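Local coordinates for protein negative regulator of ofd1 (Schizosaccharomyces pombe, PDB 3QTM) that is required for correct translation termination, directly inhibits Ofd1 and promotes the stability of the hypoxic transcription factor Sre1N, at residues E97-I105 with A128-R139. Sequence-based numbering, arbitrary orientation.
Sequences EESYIDAAI and AYLEKVRVLVWR
E98 reaches from segment 97-105 into a hole formed by K132, V135, L136 and R139 of segment 128-139, the two running antiparallel with axes 9.1 Å apart. Its chain is extended, with CG anti to the backbone N (chi1 -173°). CB and CG pass V135 CG1, and CD lies 3.8 Å from that methyl. At the tip, OE1 sits beside R139 CD, while OE2 takes two salt bridges: K132 NZ approaches from the anti side, somewhat out of the carboxylate plane, and R139 NH1 meets its syn lone pair at 2.7 Å, with OE2 tilted from the guanidinium plane. K132 bends at chi2 (68°) and also gives NZ to the syn lone pair of D102 OD1, 3.1 Å away. Next to this network I101 is a second knob, its CG2 over A128 O and its CD1 pressed against V135 CG2 at a tight 3.5 Å. I105 CG1 packs on A128 CB, and its CG2 meets Y129 CE1 obliquely. On the other flank E97 OE2 receives a nearly straight bond from R134 NH2 (2.8 Å), whose guanidinium also grips E131 OE1 side-on in its plane. An alanine in place of E98 would probably leave R139 NH1 without this carboxylate and take one of two from K132 NZ. Helices 97-110 and 119-142 of this TPR-like protein thus pair through an apolar seam flanked by charges: E98 and D102 face K132 and R139, while E97 and E131 share R134.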
loop_
_atom_site.group_PDB
_atom_site.type_symbol
_atom_site.label_atom_id
_atom_site.label_comp_id
_atom_site.label_asym_id
_atom_site.label_seq_id
_atom_site.Cartn_x
_atom_site.Cartn_y
_atom_site.Cartn_z
ATOM N N GLU A 97 18.584 -10.320 -1.763
ATOM C CA GLU A 97 17.457 -9.469 -1.413
ATOM C C GLU A 97 16.708 -10.042 -0.196
ATOM O O GLU A 97 16.431 -9.324 0.780
ATOM C CB GLU A 97 16.493 -9.321 -2.605
ATOM C CG GLU A 97 15.240 -8.530 -2.261
ATOM C CD GLU A 97 14.132 -8.637 -3.311
ATOM O OE1 GLU A 97 14.276 -9.417 -4.281
ATOM O OE2 GLU A 97 13.106 -7.939 -3.156
ATOM N N GLU A 98 16.386 -11.332 -0.255
ATOM C CA GLU A 98 15.606 -11.958 0.808
ATOM C C GLU A 98 16.299 -11.879 2.169
ATOM O O GLU A 98 15.657 -11.712 3.201
ATOM C CB GLU A 98 15.259 -13.413 0.486
ATOM C CG GLU A 98 14.286 -14.010 1.520
ATOM C CD GLU A 98 13.790 -15.405 1.136
ATOM O OE1 GLU A 98 14.408 -16.040 0.255
ATOM O OE2 GLU A 98 12.788 -15.867 1.722
ATOM N N SER A 99 17.612 -11.993 2.179
ATOM C CA SER A 99 18.323 -11.918 3.446
ATOM C C SER A 99 18.208 -10.518 4.076
ATOM O O SER A 99 18.151 -10.382 5.296
ATOM C CB SER A 99 19.776 -12.338 3.277
ATOM O OG SER A 99 20.340 -12.640 4.541
ATOM N N TYR A 100 18.130 -9.491 3.236
ATOM C CA TYR A 100 17.915 -8.134 3.730
ATOM C C TYR A 100 16.485 -7.915 4.272
ATOM O O TYR A 100 16.286 -7.164 5.224
ATOM C CB TYR A 100 18.310 -7.095 2.668
ATOM C CG TYR A 100 19.789 -6.761 2.762
ATOM C CD1 TYR A 100 20.733 -7.442 1.994
ATOM C CD2 TYR A 100 20.248 -5.804 3.671
ATOM C CE1 TYR A 100 22.087 -7.161 2.110
ATOM C CE2 TYR A 100 21.599 -5.520 3.800
ATOM C CZ TYR A 100 22.513 -6.197 3.017
ATOM O OH TYR A 100 23.849 -5.911 3.146
ATOM N N ILE A 101 15.496 -8.578 3.674
ATOM C CA ILE A 101 14.139 -8.563 4.217
ATOM C C ILE A 101 14.147 -9.259 5.579
ATOM O O ILE A 101 13.601 -8.728 6.536
ATOM C CB ILE A 101 13.130 -9.270 3.278
ATOM C CG1 ILE A 101 13.042 -8.551 1.929
ATOM C CG2 ILE A 101 11.748 -9.420 3.946
ATOM C CD1 ILE A 101 12.204 -9.319 0.884
ATOM N N ASP A 102 14.767 -10.443 5.662
ATOM C CA ASP A 102 14.901 -11.156 6.939
ATOM C C ASP A 102 15.570 -10.290 8.010
ATOM O O ASP A 102 15.131 -10.257 9.164
ATOM C CB ASP A 102 15.715 -12.441 6.787
ATOM C CG ASP A 102 15.039 -13.473 5.882
ATOM O OD1 ASP A 102 13.808 -13.383 5.671
ATOM O OD2 ASP A 102 15.747 -14.389 5.392
ATOM N N ALA A 103 16.658 -9.621 7.637
ATOM C CA ALA A 103 17.353 -8.744 8.588
ATOM C C ALA A 103 16.454 -7.588 9.047
ATOM O O ALA A 103 16.406 -7.271 10.236
ATOM C CB ALA A 103 18.644 -8.225 7.992
ATOM N N ALA A 104 15.730 -6.978 8.106
ATOM C CA ALA A 104 14.773 -5.916 8.438
ATOM C C ALA A 104 13.759 -6.380 9.483
ATOM O O ALA A 104 13.440 -5.640 10.425
ATOM C CB ALA A 104 14.042 -5.429 7.181
ATOM N N ILE A 105 13.225 -7.588 9.280
ATOM C CA ILE A 105 12.312 -8.213 10.231
ATOM C C ILE A 105 12.975 -8.422 11.600
ATOM O O ILE A 105 12.433 -8.039 12.626
ATOM C CB ILE A 105 11.813 -9.596 9.709
ATOM C CG1 ILE A 105 10.899 -9.419 8.480
ATOM C CG2 ILE A 105 11.138 -10.380 10.853
ATOM C CD1 ILE A 105 10.458 -10.743 7.805
ATOM N N ALA A 128 8.083 -4.945 6.401
ATOM C CA ALA A 128 9.005 -6.052 6.183
ATOM C C ALA A 128 8.291 -7.395 6.067
ATOM O O ALA A 128 8.685 -8.223 5.253
ATOM C CB ALA A 128 10.078 -6.098 7.266
ATOM N N TYR A 129 7.249 -7.613 6.877
ATOM C CA TYR A 129 6.488 -8.860 6.801
ATOM C C TYR A 129 5.803 -8.970 5.438
ATOM O O TYR A 129 5.724 -10.053 4.858
ATOM C CB TYR A 129 5.427 -8.969 7.913
ATOM C CG TYR A 129 5.969 -9.220 9.305
ATOM C CD1 TYR A 129 6.912 -10.217 9.547
ATOM C CD2 TYR A 129 5.508 -8.482 10.387
ATOM C CE1 TYR A 129 7.406 -10.449 10.825
ATOM C CE2 TYR A 129 5.991 -8.703 11.669
ATOM C CZ TYR A 129 6.938 -9.680 11.882
ATOM O OH TYR A 129 7.401 -9.888 13.156
ATOM N N LEU A 130 5.295 -7.853 4.932
ATOM C CA LEU A 130 4.635 -7.876 3.623
ATOM C C LEU A 130 5.640 -8.106 2.495
ATOM O O LEU A 130 5.327 -8.812 1.530
ATOM C CB LEU A 130 3.799 -6.617 3.360
ATOM C CG LEU A 130 2.509 -6.483 4.181
ATOM C CD1 LEU A 130 1.826 -5.148 3.897
ATOM C CD2 LEU A 130 1.551 -7.651 3.919
ATOM N N GLU A 131 6.844 -7.541 2.609
ATOM C CA GLU A 131 7.846 -7.790 1.557
ATOM C C GLU A 131 8.266 -9.251 1.586
ATOM O O GLU A 131 8.552 -9.838 0.547
ATOM C CB GLU A 131 9.077 -6.885 1.669
ATOM C CG GLU A 131 8.781 -5.429 1.386
ATOM C CD GLU A 131 8.268 -5.192 -0.033
ATOM O OE1 GLU A 131 8.493 -6.050 -0.918
ATOM O OE2 GLU A 131 7.642 -4.135 -0.268
ATOM N N LYS A 132 8.297 -9.833 2.784
ATOM C CA LYS A 132 8.569 -11.259 2.922
ATOM C C LYS A 132 7.506 -12.089 2.157
ATOM O O LYS A 132 7.845 -13.028 1.430
ATOM C CB LYS A 132 8.601 -11.647 4.402
ATOM C CG LYS A 132 8.894 -13.124 4.674
ATOM C CD LYS A 132 10.326 -13.499 4.303
ATOM C CE LYS A 132 10.685 -14.912 4.788
ATOM N NZ LYS A 132 11.999 -15.397 4.249
ATOM N N VAL A 133 6.233 -11.721 2.313
ATOM C CA VAL A 133 5.137 -12.417 1.636
ATOM C C VAL A 133 5.346 -12.430 0.118
ATOM O O VAL A 133 5.215 -13.464 -0.543
ATOM C CB VAL A 133 3.783 -11.744 1.940
ATOM C CG1 VAL A 133 2.740 -12.172 0.924
ATOM C CG2 VAL A 133 3.328 -12.035 3.389
ATOM N N ARG A 134 5.678 -11.267 -0.426
ATOM C CA ARG A 134 5.923 -11.145 -1.855
ATOM C C ARG A 134 7.049 -12.066 -2.321
ATOM O O ARG A 134 6.929 -12.746 -3.345
ATOM C CB ARG A 134 6.227 -9.700 -2.242
ATOM C CG ARG A 134 6.542 -9.526 -3.728
ATOM C CD ARG A 134 6.909 -8.087 -4.050
ATOM N NE ARG A 134 8.066 -7.662 -3.272
ATOM C CZ ARG A 134 9.324 -7.966 -3.574
ATOM N NH1 ARG A 134 9.597 -8.698 -4.647
ATOM N NH2 ARG A 134 10.317 -7.537 -2.807
ATOM N N VAL A 135 8.146 -12.095 -1.579
ATOM C CA VAL A 135 9.259 -12.952 -1.979
ATOM C C VAL A 135 8.896 -14.449 -1.842
ATOM O O VAL A 135 9.294 -15.272 -2.678
ATOM C CB VAL A 135 10.565 -12.601 -1.231
ATOM C CG1 VAL A 135 11.577 -13.706 -1.401
ATOM C CG2 VAL A 135 11.136 -11.272 -1.753
ATOM N N LEU A 136 8.129 -14.796 -0.805
ATOM C CA LEU A 136 7.696 -16.185 -0.625
ATOM C C LEU A 136 6.820 -16.656 -1.797
ATOM O O LEU A 136 6.969 -17.771 -2.264
ATOM C CB LEU A 136 6.985 -16.395 0.728
ATOM C CG LEU A 136 7.903 -16.492 1.966
ATOM C CD1 LEU A 136 7.108 -16.530 3.289
ATOM C CD2 LEU A 136 8.842 -17.689 1.879
ATOM N N VAL A 137 5.927 -15.791 -2.273
ATOM C CA VAL A 137 5.104 -16.098 -3.440
ATOM C C VAL A 137 5.984 -16.375 -4.659
ATOM O O VAL A 137 5.764 -17.352 -5.381
ATOM C CB VAL A 137 4.103 -14.979 -3.760
ATOM C CG1 VAL A 137 3.314 -15.312 -5.022
ATOM C CG2 VAL A 137 3.147 -14.757 -2.587
ATOM N N TRP A 138 6.989 -15.529 -4.874
ATOM C CA TRP A 138 7.962 -15.772 -5.935
ATOM C C TRP A 138 8.672 -17.111 -5.729
ATOM O O TRP A 138 8.877 -17.860 -6.682
ATOM C CB TRP A 138 9.012 -14.647 -6.018
ATOM C CG TRP A 138 9.925 -14.797 -7.226
ATOM C CD1 TRP A 138 9.724 -14.271 -8.479
ATOM C CD2 TRP A 138 11.153 -15.546 -7.304
ATOM N NE1 TRP A 138 10.754 -14.635 -9.320
ATOM C CE2 TRP A 138 11.639 -15.420 -8.627
ATOM C CE3 TRP A 138 11.893 -16.298 -6.385
ATOM C CZ2 TRP A 138 12.823 -16.026 -9.050
ATOM C CZ3 TRP A 138 13.069 -16.901 -6.810
ATOM C CH2 TRP A 138 13.525 -16.757 -8.128
ATOM N N ARG A 139 9.071 -17.412 -4.495
ATOM C CA ARG A 139 9.798 -18.652 -4.248
ATOM C C ARG A 139 8.905 -19.878 -4.530
ATOM O O ARG A 139 9.343 -20.867 -5.130
ATOM C CB ARG A 139 10.396 -18.677 -2.835
ATOM C CG ARG A 139 11.536 -17.664 -2.627
ATOM C CD ARG A 139 12.097 -17.676 -1.194
ATOM N NE ARG A 139 12.443 -19.024 -0.760
ATOM C CZ ARG A 139 12.565 -19.408 0.505
ATOM N NH1 ARG A 139 12.375 -18.551 1.503
ATOM N NH2 ARG A 139 12.879 -20.661 0.773
#